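Local coordinates for taurine:2-oxoglutarate aminotransferase (Bifidobacterium kashiwanohense PV20-2, PDB 6JIX), which probably transfers the amino group of taurine to 2-oxoglutarate with the help of pyridoxal 5'-phosphate, as a class-III aminotransferase, at residues A[108-113]-A[292-297]; A[129-134]-A[212-217]; A[227-232]-A[365-370]; A[249-254]-A[272-277]. All coordinates share one frame; numbering follows the deposited sequence.

Interaction 1: A[108-113]-A[292-297]; sequences QRVFFT and GVVVSK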
loop_
_atom_site.group_PDB
_atom_site.type_symbol
_atom_site.label_atom_id
_atom_site.label_comp_id
_atom_site.label_asym_id
_atom_site.label_seq_id
_atom_site.Cartn_x
_atom_site.Cartn_y
_atom_site.Cartn_z
ATOM N N GLN A 108 -17.822 7.537 -12.232
ATOM C CA GLN A 108 -18.790 7.561 -11.145
ATOM C C GLN A 108 -18.137 7.524 -9.769
ATOM O O GLN A 108 -18.428 8.372 -8.923
ATOM C CB GLN A 108 -19.759 6.384 -11.279
ATOM C CG GLN A 108 -21.033 6.561 -10.475
ATOM C CD GLN A 108 -21.628 7.948 -10.648
ATOM O OE1 GLN A 108 -22.032 8.331 -11.748
ATOM N NE2 GLN A 108 -21.680 8.711 -9.563
ATOM N N ARG A 109 -17.252 6.566 -9.523
ATOM C CA ARG A 109 -16.745 6.354 -8.178
ATOM C C ARG A 109 -15.220 6.327 -8.189
ATOM O O ARG A 109 -14.581 6.242 -9.242
ATOM C CB ARG A 109 -17.312 5.058 -7.575
ATOM C CG ARG A 109 -18.816 4.951 -7.655
ATOM C CD ARG A 109 -19.332 3.662 -7.001
ATOM N NE ARG A 109 -20.785 3.704 -6.864
ATOM C CZ ARG A 109 -21.419 4.312 -5.868
ATOM N NH1 ARG A 109 -20.722 4.908 -4.917
ATOM N NH2 ARG A 109 -22.745 4.338 -5.829
ATOM N N VAL A 110 -14.645 6.441 -6.991
ATOM C CA VAL A 110 -13.207 6.334 -6.779
ATOM C C VAL A 110 -12.940 5.312 -5.671
ATOM O O VAL A 110 -13.576 5.349 -4.606
ATOM C CB VAL A 110 -12.588 7.699 -6.429
ATOM C CG1 VAL A 110 -11.145 7.526 -6.015
ATOM C CG2 VAL A 110 -12.712 8.627 -7.614
ATOM N N PHE A 111 -12.008 4.396 -5.920
ATOM C CA PHE A 111 -11.597 3.414 -4.922
ATOM C C PHE A 111 -10.226 3.816 -4.390
ATOM O O PHE A 111 -9.216 3.661 -5.088
ATOM C CB PHE A 111 -11.557 2.004 -5.505
ATOM C CG PHE A 111 -11.205 0.964 -4.489
ATOM C CD1 PHE A 111 -12.111 0.616 -3.495
ATOM C CD2 PHE A 111 -9.954 0.382 -4.484
ATOM C CE1 PHE A 111 -11.795 -0.323 -2.543
ATOM C CE2 PHE A 111 -9.630 -0.554 -3.535
ATOM C CZ PHE A 111 -10.562 -0.905 -2.555
ATOM N N PHE A 112 -10.184 4.315 -3.154
ATOM C CA PHE A 112 -8.948 4.861 -2.616
ATOM C C PHE A 112 -8.055 3.752 -2.068
ATOM O O PHE A 112 -8.515 2.831 -1.384
ATOM C CB PHE A 112 -9.247 5.892 -1.524
ATOM C CG PHE A 112 -9.755 7.211 -2.056
ATOM C CD1 PHE A 112 -8.954 8.001 -2.875
ATOM C CD2 PHE A 112 -11.035 7.662 -1.737
ATOM C CE1 PHE A 112 -9.425 9.209 -3.380
ATOM C CE2 PHE A 112 -11.514 8.864 -2.237
ATOM C CZ PHE A 112 -10.707 9.637 -3.069
ATOM N N THR A 113 -6.760 3.875 -2.348
ATOM C CA THR A 113 -5.750 2.928 -1.902
ATOM C C THR A 113 -4.615 3.698 -1.246
ATOM O O THR A 113 -4.733 4.899 -1.006
ATOM C CB THR A 113 -5.212 2.117 -3.076
ATOM O OG1 THR A 113 -4.535 3.014 -3.962
ATOM C CG2 THR A 113 -6.351 1.433 -3.821
ATOM N N GLY A 292 -5.470 5.334 -5.937
ATOM C CA GLY A 292 -6.858 4.981 -6.170
ATOM C C GLY A 292 -7.112 4.464 -7.570
ATOM O O GLY A 292 -6.207 4.376 -8.416
ATOM N N VAL A 293 -8.377 4.090 -7.780
ATOM C CA VAL A 293 -8.913 3.661 -9.067
ATOM C C VAL A 293 -10.157 4.492 -9.325
ATOM O O VAL A 293 -11.070 4.516 -8.492
ATOM C CB VAL A 293 -9.269 2.160 -9.096
ATOM C CG1 VAL A 293 -9.513 1.711 -10.520
ATOM C CG2 VAL A 293 -8.187 1.324 -8.433
ATOM N N VAL A 294 -10.191 5.178 -10.451
ATOM C CA VAL A 294 -11.401 5.840 -10.918
ATOM C C VAL A 294 -12.115 4.892 -11.870
ATOM O O VAL A 294 -11.513 4.385 -12.831
ATOM C CB VAL A 294 -11.068 7.164 -11.616
ATOM C CG1 VAL A 294 -12.341 7.925 -11.891
ATOM C CG2 VAL A 294 -10.076 7.956 -10.779
ATOM N N VAL A 295 -13.388 4.629 -11.600
ATOM C CA VAL A 295 -14.112 3.628 -12.362
ATOM C C VAL A 295 -15.273 4.296 -13.080
ATOM O O VAL A 295 -15.862 5.262 -12.597
ATOM C CB VAL A 295 -14.587 2.450 -11.469
ATOM C CG1 VAL A 295 -13.431 1.913 -10.634
ATOM C CG2 VAL A 295 -15.735 2.865 -10.571
ATOM N N SER A 296 -15.592 3.763 -14.253
ATOM C CA SER A 296 -16.690 4.212 -15.092
ATOM C C SER A 296 -18.049 3.978 -14.418
ATOM O O SER A 296 -18.179 3.232 -13.436
ATOM C CB SER A 296 -16.653 3.446 -16.402
ATOM O OG SER A 296 -16.932 2.083 -16.119
ATOM N N LYS A 297 -19.084 4.629 -14.965
ATOM C CA LYS A 297 -20.445 4.360 -14.501
ATOM C C LYS A 297 -20.809 2.890 -14.675
ATOM O O LYS A 297 -21.394 2.282 -13.776
ATOM C CB LYS A 297 -21.451 5.229 -15.252
ATOM C CG LYS A 297 -21.692 6.614 -14.655
ATOM C CD LYS A 297 -22.383 7.560 -15.658
ATOM C CE LYS A 297 -21.963 9.019 -15.449
ATOM N NZ LYS A 297 -22.413 9.610 -14.142
#

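Interaction 2: A[129-134]-A[212-217]; sequences MVTGRP and SVAAIL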
loop_
_atom_site.group_PDB
_atom_site.type_symbol
_atom_site.label_atom_id
_atom_site.label_comp_id
_atom_site.label_asym_id
_atom_site.label_seq_id
_atom_site.Cartn_x
_atom_site.Cartn_y
_atom_site.Cartn_z
ATOM N N MET A 129 -13.420 -9.343 -12.154
ATOM C CA MET A 129 -14.770 -9.506 -11.609
ATOM C C MET A 129 -15.828 -8.971 -12.571
ATOM O O MET A 129 -16.862 -9.616 -12.788
ATOM C CB MET A 129 -14.888 -8.804 -10.255
ATOM C CG MET A 129 -14.538 -9.670 -9.025
ATOM S SD MET A 129 -14.657 -8.766 -7.448
ATOM C CE MET A 129 -12.976 -8.203 -7.229
ATOM N N VAL A 130 -15.599 -7.783 -13.141
ATOM C CA VAL A 130 -16.602 -7.175 -14.012
ATOM C C VAL A 130 -16.779 -7.989 -15.291
ATOM O O VAL A 130 -17.902 -8.307 -15.691
ATOM C CB VAL A 130 -16.222 -5.725 -14.328
ATOM C CG1 VAL A 130 -16.982 -5.271 -15.555
ATOM C CG2 VAL A 130 -16.472 -4.825 -13.110
ATOM N N THR A 131 -15.678 -8.311 -15.971
ATOM C CA THR A 131 -15.782 -9.012 -17.244
ATOM C C THR A 131 -15.947 -10.517 -17.068
ATOM O O THR A 131 -16.367 -11.196 -18.010
ATOM C CB THR A 131 -14.550 -8.753 -18.124
ATOM O OG1 THR A 131 -13.390 -9.314 -17.494
ATOM C CG2 THR A 131 -14.328 -7.263 -18.363
ATOM N N GLY A 132 -15.598 -11.060 -15.906
ATOM C CA GLY A 132 -15.587 -12.500 -15.773
ATOM C C GLY A 132 -14.489 -13.213 -16.534
ATOM O O GLY A 132 -14.528 -14.441 -16.638
ATOM N N ARG A 133 -13.529 -12.492 -17.088
ATOM C CA ARG A 133 -12.483 -13.098 -17.898
ATOM C C ARG A 133 -11.178 -13.134 -17.114
ATOM O O ARG A 133 -10.942 -12.265 -16.273
ATOM C CB ARG A 133 -12.275 -12.314 -19.201
ATOM C CG ARG A 133 -13.552 -11.942 -19.943
ATOM C CD ARG A 133 -13.250 -10.937 -21.029
ATOM N NE ARG A 133 -14.400 -10.717 -21.884
ATOM C CZ ARG A 133 -14.357 -10.032 -23.018
ATOM N NH1 ARG A 133 -13.216 -9.503 -23.433
ATOM N NH2 ARG A 133 -15.459 -9.872 -23.731
ATOM N N PRO A 134 -10.284 -14.092 -17.377
ATOM C CA PRO A 134 -9.118 -14.248 -16.487
ATOM C C PRO A 134 -7.892 -13.401 -16.823
ATOM O O PRO A 134 -7.131 -13.056 -15.917
ATOM C CB PRO A 134 -8.796 -15.743 -16.619
ATOM C CG PRO A 134 -9.227 -16.093 -18.033
ATOM C CD PRO A 134 -10.367 -15.164 -18.393
ATOM N N SER A 212 -11.289 -14.048 -23.432
ATOM C CA SER A 212 -10.674 -14.363 -22.150
ATOM C C SER A 212 -9.827 -13.224 -21.588
ATOM O O SER A 212 -9.201 -13.405 -20.533
ATOM C CB SER A 212 -9.809 -15.618 -22.277
ATOM O OG SER A 212 -8.592 -15.316 -22.937
ATOM N N VAL A 213 -9.792 -12.073 -22.255
ATOM C CA VAL A 213 -8.970 -10.946 -21.831
ATOM C C VAL A 213 -9.870 -9.953 -21.124
ATOM O O VAL A 213 -10.726 -9.331 -21.760
ATOM C CB VAL A 213 -8.256 -10.267 -23.003
ATOM C CG1 VAL A 213 -7.482 -9.057 -22.467
ATOM C CG2 VAL A 213 -7.339 -11.237 -23.712
ATOM N N ALA A 214 -9.672 -9.805 -19.806
ATOM C CA ALA A 214 -10.496 -8.888 -19.027
ATOM C C ALA A 214 -10.092 -7.441 -19.256
ATOM O O ALA A 214 -10.953 -6.555 -19.326
ATOM C CB ALA A 214 -10.396 -9.216 -17.541
ATOM N N ALA A 215 -8.797 -7.190 -19.420
ATOM C CA ALA A 215 -8.316 -5.820 -19.464
ATOM C C ALA A 215 -6.955 -5.753 -20.147
ATOM O O ALA A 215 -6.129 -6.667 -20.038
ATOM C CB ALA A 215 -8.217 -5.231 -18.047
ATOM N N ILE A 216 -6.734 -4.647 -20.844
ATOM C CA ILE A 216 -5.409 -4.239 -21.256
ATOM C C ILE A 216 -4.995 -3.114 -20.323
ATOM O O ILE A 216 -5.710 -2.109 -20.191
ATOM C CB ILE A 216 -5.395 -3.781 -22.719
ATOM C CG1 ILE A 216 -5.593 -4.972 -23.652
ATOM C CG2 ILE A 216 -4.089 -3.053 -23.041
ATOM C CD1 ILE A 216 -5.530 -4.574 -25.106
ATOM N N LEU A 217 -3.853 -3.279 -19.664
ATOM C CA LEU A 217 -3.368 -2.303 -18.702
ATOM C C LEU A 217 -2.100 -1.647 -19.239
ATOM O O LEU A 217 -1.107 -2.332 -19.511
ATOM C CB LEU A 217 -3.109 -2.982 -17.355
ATOM C CG LEU A 217 -2.205 -2.293 -16.333
ATOM C CD1 LEU A 217 -2.826 -0.987 -15.826
ATOM C CD2 LEU A 217 -1.951 -3.245 -15.190
#

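Interaction 3: A[227-232]-A[365-370]; sequences VILPPE and RCIGLF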
loop_
_atom_site.group_PDB
_atom_site.type_symbol
_atom_site.label_atom_id
_atom_site.label_comp_id
_atom_site.label_asym_id
_atom_site.label_seq_id
_atom_site.Cartn_x
_atom_site.Cartn_y
_atom_site.Cartn_z
ATOM N N VAL A 227 9.794 7.957 -20.386
ATOM C CA VAL A 227 8.893 8.915 -21.027
ATOM C C VAL A 227 8.776 8.547 -22.496
ATOM O O VAL A 227 9.067 9.359 -23.381
ATOM C CB VAL A 227 9.382 10.367 -20.851
ATOM C CG1 VAL A 227 8.298 11.348 -21.234
ATOM C CG2 VAL A 227 9.809 10.607 -19.415
ATOM N N ILE A 228 8.327 7.326 -22.767
ATOM C CA ILE A 228 8.300 6.791 -24.129
ATOM C C ILE A 228 6.970 7.220 -24.741
ATOM O O ILE A 228 5.975 6.496 -24.705
ATOM C CB ILE A 228 8.504 5.278 -24.157
ATOM C CG1 ILE A 228 9.637 4.888 -23.197
ATOM C CG2 ILE A 228 8.852 4.817 -25.569
ATOM C CD1 ILE A 228 9.598 3.452 -22.726
ATOM N N LEU A 229 6.963 8.425 -25.307
ATOM C CA LEU A 229 5.799 8.932 -26.009
ATOM C C LEU A 229 5.376 7.938 -27.091
ATOM O O LEU A 229 6.223 7.491 -27.874
ATOM C CB LEU A 229 6.107 10.290 -26.634
ATOM C CG LEU A 229 6.611 11.330 -25.633
ATOM C CD1 LEU A 229 7.116 12.571 -26.352
ATOM C CD2 LEU A 229 5.513 11.677 -24.595
ATOM N N PRO A 230 4.101 7.560 -27.141
ATOM C CA PRO A 230 3.640 6.592 -28.146
ATOM C C PRO A 230 3.555 7.222 -29.520
ATOM O O PRO A 230 3.355 8.443 -29.639
ATOM C CB PRO A 230 2.242 6.208 -27.636
ATOM C CG PRO A 230 1.793 7.426 -26.895
ATOM C CD PRO A 230 3.033 7.940 -26.211
ATOM N N PRO A 231 3.670 6.424 -30.589
ATOM C CA PRO A 231 3.403 6.951 -31.928
ATOM C C PRO A 231 1.965 7.432 -32.038
ATOM O O PRO A 231 1.067 6.924 -31.362
ATOM C CB PRO A 231 3.664 5.747 -32.846
ATOM C CG PRO A 231 3.560 4.529 -31.936
ATOM C CD PRO A 231 4.116 5.014 -30.634
ATOM N N GLU A 232 1.765 8.442 -32.880
ATOM C CA GLU A 232 0.448 9.011 -33.117
ATOM C C GLU A 232 -0.548 7.913 -33.417
ATOM O O GLU A 232 -0.250 6.999 -34.178
ATOM C CB GLU A 232 0.518 9.976 -34.304
ATOM C CG GLU A 232 -0.717 10.824 -34.491
ATOM C CD GLU A 232 -0.931 11.783 -33.327
ATOM O OE1 GLU A 232 -2.090 12.234 -33.144
ATOM O OE2 GLU A 232 0.057 12.084 -32.599
ATOM N N ARG A 365 12.406 13.539 -25.611
ATOM C CA ARG A 365 10.962 13.470 -25.541
ATOM C C ARG A 365 10.533 14.367 -24.394
ATOM O O ARG A 365 11.190 14.410 -23.353
ATOM C CB ARG A 365 10.490 12.031 -25.342
ATOM C CG ARG A 365 10.845 11.108 -26.509
ATOM C CD ARG A 365 10.645 9.640 -26.174
ATOM N NE ARG A 365 11.473 9.238 -25.043
ATOM C CZ ARG A 365 12.797 9.100 -25.085
ATOM N NH1 ARG A 365 13.470 9.319 -26.216
ATOM N NH2 ARG A 365 13.454 8.732 -23.992
ATOM N N CYS A 366 9.443 15.095 -24.592
ATOM C CA CYS A 366 8.978 16.026 -23.578
ATOM C C CYS A 366 7.530 16.336 -23.881
ATOM O O CYS A 366 7.232 16.804 -24.981
ATOM C CB CYS A 366 9.804 17.322 -23.569
ATOM S SG CYS A 366 9.076 18.668 -22.517
ATOM N N ILE A 367 6.647 16.092 -22.916
ATOM C CA ILE A 367 5.283 16.603 -22.943
ATOM C C ILE A 367 4.997 17.228 -21.584
ATOM O O ILE A 367 5.147 16.567 -20.549
ATOM C CB ILE A 367 4.263 15.506 -23.276
ATOM C CG1 ILE A 367 2.881 16.121 -23.474
ATOM C CG2 ILE A 367 4.270 14.433 -22.215
ATOM C CD1 ILE A 367 1.902 15.144 -24.034
ATOM N N GLY A 368 4.595 18.500 -21.583
ATOM C CA GLY A 368 4.499 19.241 -20.331
ATOM C C GLY A 368 5.855 19.300 -19.649
ATOM O O GLY A 368 6.876 19.680 -20.238
ATOM N N LEU A 369 5.879 18.945 -18.378
ATOM C CA LEU A 369 7.132 18.807 -17.654
ATOM C C LEU A 369 7.462 17.328 -17.439
ATOM O O LEU A 369 7.956 16.929 -16.387
ATOM C CB LEU A 369 7.080 19.596 -16.347
ATOM C CG LEU A 369 7.051 21.115 -16.582
ATOM C CD1 LEU A 369 6.752 21.889 -15.313
ATOM C CD2 LEU A 369 8.363 21.576 -17.187
ATOM N N PHE A 370 7.168 16.508 -18.453
ATOM C CA PHE A 370 7.389 15.058 -18.479
ATOM C C PHE A 370 8.329 14.767 -19.654
ATOM O O PHE A 370 7.893 14.717 -20.812
ATOM C CB PHE A 370 6.050 14.331 -18.627
ATOM C CG PHE A 370 6.052 12.912 -18.129
ATOM C CD1 PHE A 370 6.801 12.539 -17.016
ATOM C CD2 PHE A 370 5.278 11.946 -18.764
ATOM C CE1 PHE A 370 6.784 11.212 -16.555
ATOM C CE2 PHE A 370 5.260 10.624 -18.310
ATOM C CZ PHE A 370 6.015 10.257 -17.206
#

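Interaction 4: A[249-254]-A[272-277]; sequences MICDEV and VKPDMF. With PLP (pyridoxal-5'-phosphate), chain G.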
loop_
_atom_site.group_PDB
_atom_site.type_symbol
_atom_site.label_atom_id
_atom_site.label_comp_id
_atom_site.label_asym_id
_atom_site.label_seq_id
_atom_site.Cartn_x
_atom_site.Cartn_y
_atom_site.Cartn_z
ATOM N N MET A 249 -10.138 -1.110 -20.812
ATOM C CA MET A 249 -8.861 -0.424 -20.915
ATOM C C MET A 249 -8.579 0.263 -19.592
ATOM O O MET A 249 -9.434 0.988 -19.070
ATOM C CB MET A 249 -8.864 0.599 -22.040
ATOM C CG MET A 249 -7.541 1.246 -22.278
ATOM S SD MET A 249 -7.688 2.449 -23.622
ATOM C CE MET A 249 -5.962 2.692 -24.043
ATOM N N ILE A 250 -7.424 -0.033 -19.014
ATOM C CA ILE A 250 -7.001 0.572 -17.761
ATOM C C ILE A 250 -5.743 1.363 -18.040
ATOM O O ILE A 250 -4.698 0.776 -18.348
ATOM C CB ILE A 250 -6.740 -0.478 -16.668
ATOM C CG1 ILE A 250 -7.902 -1.480 -16.578
ATOM C CG2 ILE A 250 -6.454 0.204 -15.343
ATOM C CD1 ILE A 250 -7.643 -2.620 -15.619
ATOM N N CYS A 251 -5.815 2.677 -17.874
ATOM C CA CYS A 251 -4.627 3.508 -17.989
ATOM C C CYS A 251 -4.038 3.737 -16.604
ATOM O O CYS A 251 -4.766 4.009 -15.644
ATOM C CB CYS A 251 -4.939 4.855 -18.641
ATOM S SG CYS A 251 -5.394 4.748 -20.355
ATOM N N ASP A 252 -2.717 3.609 -16.510
ATOM C CA ASP A 252 -1.987 3.862 -15.273
ATOM C C ASP A 252 -1.517 5.320 -15.286
ATOM O O ASP A 252 -0.621 5.687 -16.052
ATOM C CB ASP A 252 -0.831 2.865 -15.152
ATOM C CG ASP A 252 -0.041 3.018 -13.862
ATOM O OD1 ASP A 252 -0.022 4.136 -13.301
ATOM O OD2 ASP A 252 0.582 2.021 -13.422
ATOM N N GLU A 253 -2.120 6.152 -14.435
ATOM C CA GLU A 253 -1.753 7.556 -14.306
ATOM C C GLU A 253 -0.887 7.809 -13.082
ATOM O O GLU A 253 -0.721 8.964 -12.680
ATOM C CB GLU A 253 -3.001 8.443 -14.221
ATOM C CG GLU A 253 -3.894 8.431 -15.438
ATOM C CD GLU A 253 -3.419 9.388 -16.499
ATOM O OE1 GLU A 253 -2.950 10.483 -16.128
ATOM O OE2 GLU A 253 -3.502 9.044 -17.702
ATOM N N VAL A 254 -0.323 6.759 -12.483
ATOM C CA VAL A 254 0.403 6.940 -11.228
ATOM C C VAL A 254 1.515 7.978 -11.396
ATOM O O VAL A 254 1.713 8.844 -10.533
ATOM C CB VAL A 254 0.945 5.590 -10.718
ATOM C CG1 VAL A 254 2.060 5.803 -9.693
ATOM C CG2 VAL A 254 -0.185 4.761 -10.118
ATOM N N VAL A 272 -9.346 9.061 -26.049
ATOM C CA VAL A 272 -9.770 7.830 -25.383
ATOM C C VAL A 272 -10.330 8.157 -24.009
ATOM O O VAL A 272 -9.809 9.030 -23.312
ATOM C CB VAL A 272 -8.603 6.843 -25.210
ATOM C CG1 VAL A 272 -7.839 6.650 -26.498
ATOM C CG2 VAL A 272 -7.694 7.358 -24.114
ATOM N N LYS A 273 -11.396 7.463 -23.621
ATOM C CA LYS A 273 -11.814 7.427 -22.219
ATOM C C LYS A 273 -11.587 6.007 -21.691
ATOM O O LYS A 273 -12.293 5.073 -22.106
ATOM C CB LYS A 273 -13.278 7.859 -22.042
ATOM N N PRO A 274 -10.591 5.787 -20.832
ATOM C CA PRO A 274 -10.362 4.441 -20.288
ATOM C C PRO A 274 -11.470 4.007 -19.343
ATOM O O PRO A 274 -12.095 4.823 -18.659
ATOM C CB PRO A 274 -9.034 4.591 -19.542
ATOM C CG PRO A 274 -8.990 6.049 -19.162
ATOM C CD PRO A 274 -9.622 6.768 -20.309
ATOM N N ASP A 275 -11.710 2.692 -19.298
ATOM C CA ASP A 275 -12.748 2.200 -18.400
ATOM C C ASP A 275 -12.375 2.413 -16.942
ATOM O O ASP A 275 -13.257 2.604 -16.091
ATOM C CB ASP A 275 -13.016 0.732 -18.679
ATOM C CG ASP A 275 -13.586 0.521 -20.040
ATOM O OD1 ASP A 275 -14.838 0.574 -20.150
ATOM O OD2 ASP A 275 -12.785 0.329 -20.991
ATOM N N MET A 276 -11.079 2.432 -16.654
ATOM C CA MET A 276 -10.557 2.659 -15.323
ATOM C C MET A 276 -9.207 3.322 -15.488
ATOM O O MET A 276 -8.554 3.170 -16.518
ATOM C CB MET A 276 -10.405 1.349 -14.544
ATOM C CG MET A 276 -11.692 0.828 -13.953
ATOM S SD MET A 276 -11.443 -0.687 -13.024
ATOM C CE MET A 276 -11.103 -1.877 -14.339
ATOM N N PHE A 277 -8.811 4.110 -14.505
ATOM C CA PHE A 277 -7.424 4.531 -14.492
ATOM C C PHE A 277 -6.981 4.656 -13.045
ATOM O O PHE A 277 -7.790 4.910 -12.142
ATOM C CB PHE A 277 -7.181 5.827 -15.287
ATOM C CG PHE A 277 -7.936 7.022 -14.783
ATOM C CD1 PHE A 277 -9.249 7.236 -15.159
ATOM C CD2 PHE A 277 -7.312 7.962 -13.961
ATOM C CE1 PHE A 277 -9.944 8.352 -14.693
ATOM C CE2 PHE A 277 -7.996 9.075 -13.488
ATOM C CZ PHE A 277 -9.315 9.274 -13.854
HETATM N N1 PLP G . 2.687 2.807 -11.871
HETATM C C2 PLP G . 3.598 3.656 -12.353
HETATM C C2A PLP G . 3.436 4.264 -13.735
HETATM C C3 PLP G . 4.736 4.004 -11.582
HETATM O O3 PLP G . 5.698 4.876 -12.056
HETATM C C4 PLP G . 4.902 3.472 -10.323
HETATM C C4A PLP G . 6.161 3.878 -9.504
HETATM O O4A PLP G . 7.193 4.228 -10.079
HETATM C C5 PLP G . 3.900 2.571 -9.848
HETATM C C6 PLP G . 2.791 2.259 -10.646
HETATM C C5A PLP G . 4.045 1.943 -8.414
HETATM O O4P PLP G . 3.635 2.933 -7.525
HETATM P P PLP G . 3.988 2.798 -5.942
HETATM O O1P PLP G . 3.283 3.828 -5.173
HETATM O O2P PLP G . 3.467 1.536 -5.378
HETATM O O3P PLP G . 5.658 2.868 -5.755
#

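Interaction 1: A[108-113]-A[292-297]
Q108 and K297 face each other at one end of an antiparallel strand pair, 108-113 against 292-296, in the seven-stranded mixed sheet of the aminotransferase large domain. Strand 107-113 is outermost within its own chain, and its V110 makes backbone bonds to the second subunit. K297 is the first residue of the helix that follows its strand. Its CB leads to CG, which rests 3.9 Å from Q108 CB and also near Q108 OE1; CD and CE follow that same oxygen, and bends at chi3 and chi4 (-66°) turn the tip back so that K297 NZ gives a hydrogen bond of 2.7 Å to Q108 OE1, nearly along the C=O axis. P104 O is a second acceptor for NZ. A long, flexible amine suits this bridging place, and an amide suits the other side, because Q108 NE2 can at the same time reach E17 O of the second subunit. The end of R109 leads away from V295, and NH2 bonds S16 O of that subunit.

Between the strands, R109 with V295 and F111 with V293 are hydrogen-bonded pairs, V110 with V294 a non-hydrogen-bonded one. Beta-branched valines fit this extended backbone, and V110 CG2 meets V294 CG2 at 4.2 Å. V110 and F112 turn their face of the sheet to helix 89-102. Opposite F112 stands G292, which has no side chain; their CA atoms are 4.1 Å apart. F111 N donates to V293 O at 2.7 Å, almost straight at 170°.

Interaction 2: A[129-134]-A[212-217]
T131 and R133 meet A214 and V213 where helix 116-131 of the large domain ends and the chain turns into strand 135-139, beside the start of the parallel strand 213-219. An ST turn shapes the exit from the helix: T131 OG1, set between its backbone N and carbonyl carbon (chi1 65°), accepts from R133 N at 3.2 Å, and the same hydroxyl is bonded to A127 O in the last helical turn. G132 lies between them with positive phi, a conformation that glycine adopts readily.

Across the contact the polar link is a single hydrogen bond. The extended R133 chain, from CG to NE, carries the guanidinium to the V213 carbonyl, which it meets with its edge; NH1 also bonds Y245 O, so one nitrogen joins two backbone oxygens.

The rest is packing against backbone. The small A214 methyl sits between T131 OG1 and R133 O, touching both, its CB 3.3 Å from R133 O. R133 CB and P134 CD both lie against S212 O; P134 has no N-H to give that oxygen, and its CD makes only a van der Waals contact there, while its rigid ring fits the turn out of the helix. The R133 NH1 to V213 O bond is 3.0 Å long, and V213 O lies only 9° out of the guanidinium plane.

Interaction 3: A[227-232]-A[365-370]
The hairpin at 365-370 of the three-stranded antiparallel sheet, with a type II' turn from I367 to F370, receives V227 and L229 of the loop between strand 213-219 and helix 234-245. G368 occupies the turn position with positive phi, where glycine is at ease.

V227 is held from two directions. Its CG1, anti to the backbone N (chi1 -167°), sits over one face of the F370 ring, toward the rim, in a CH-pi contact 4.2 Å from the centroid; the same methyl lies near F370 O. Its own carbonyl oxygen accepts from R365 NE at 2.9 Å. The donor stands well above the carbonyl plane, and the bond is bent to 136°. L229 N also bonds V227 O, weakly, across the inverse gamma turn centred on I228.

R365 suits this buried place because its chain is both apolar and charged. The aliphatic part slides past L229, whose CD1 touches R365 CB at 3.6 Å, while the guanidinium gains a salt bridge from NH1 to E363, a neighbour on the same strand, and a bond from NH2 to G226 O.

The gamma turn brings L229 round to the hairpin. There the leucine's other branch reaches the isoleucine, L229 CD2 lying 3.8 Å from I367 CG2.

Interaction 4: A[249-254]-A[272-277]
I250 CG1 (chi1 -48°) and M276 CG (chi1 -80°) are each anti to their carbonyl carbon, and the two chains run side by side and point the same way; a bend at chi3 of M276 brings its CE to 3.8 Å from I250 CD1. They sit on neighbouring parallel strands, 249-252 and 276-277, in the central sheet of the PLP-dependent large domain. Long, supple apolar chains suit this buried face, which the strand 213-219 residues A215 and L217 continue on the I250 side. On the other face C251 SG lies against P274 CB, and F277 swings away to meet W267, F265 and Y107.

The strands are joined by C251 N to M276 O and by M276 N to M249 O, whose oxygen also receives a weak bond from D275 N. D275 closes the end of the pair: its carboxylate oxygen OD2 accepts from M249 N at 3.0 Å, in an almost straight bond, and forms a salt bridge with R239, so one oxygen serves backbone and side chain alike.

At its C-terminal end strand 249-252 delivers D252 to the cofactor. OD1 accepts from V254 N in an Asx turn, which helps to fix the carboxylate's rotation, together with N120 and H144 at OD2. An acid opposite the pyridine nitrogen is characteristic of fold type I PLP enzymes and would be expected to favour the protonated ring. V254 lies against the ring itself, CG1 3.7 Å from PLP C5, and D252 OD2 stands 2.7 Å from PLP N1.

In the fold
Interactions 1, 2 and 4 all reach the seven-stranded sheet. Interaction 4 is its middle: on one side a probable hydrogen bond of 2.9 Å from I250 N to I216 O ties it to interaction 2, and on the other a probable hydrogen bond from V294 N to F277 O, also 2.9 Å, ties it to interaction 1. Interactions 1 and 2 have centres about 17 Å apart and do not touch, but both border the second subunit. Interaction 3 stands apart, its nearest atoms about 8 Å from interaction 4. Their distance from the cofactor differs: interaction 4 touches PLP directly, the side chain of F370 lies about 7 Å from it and that of T113 about 8 Å, whereas interaction 2 is remote from the ligand sites.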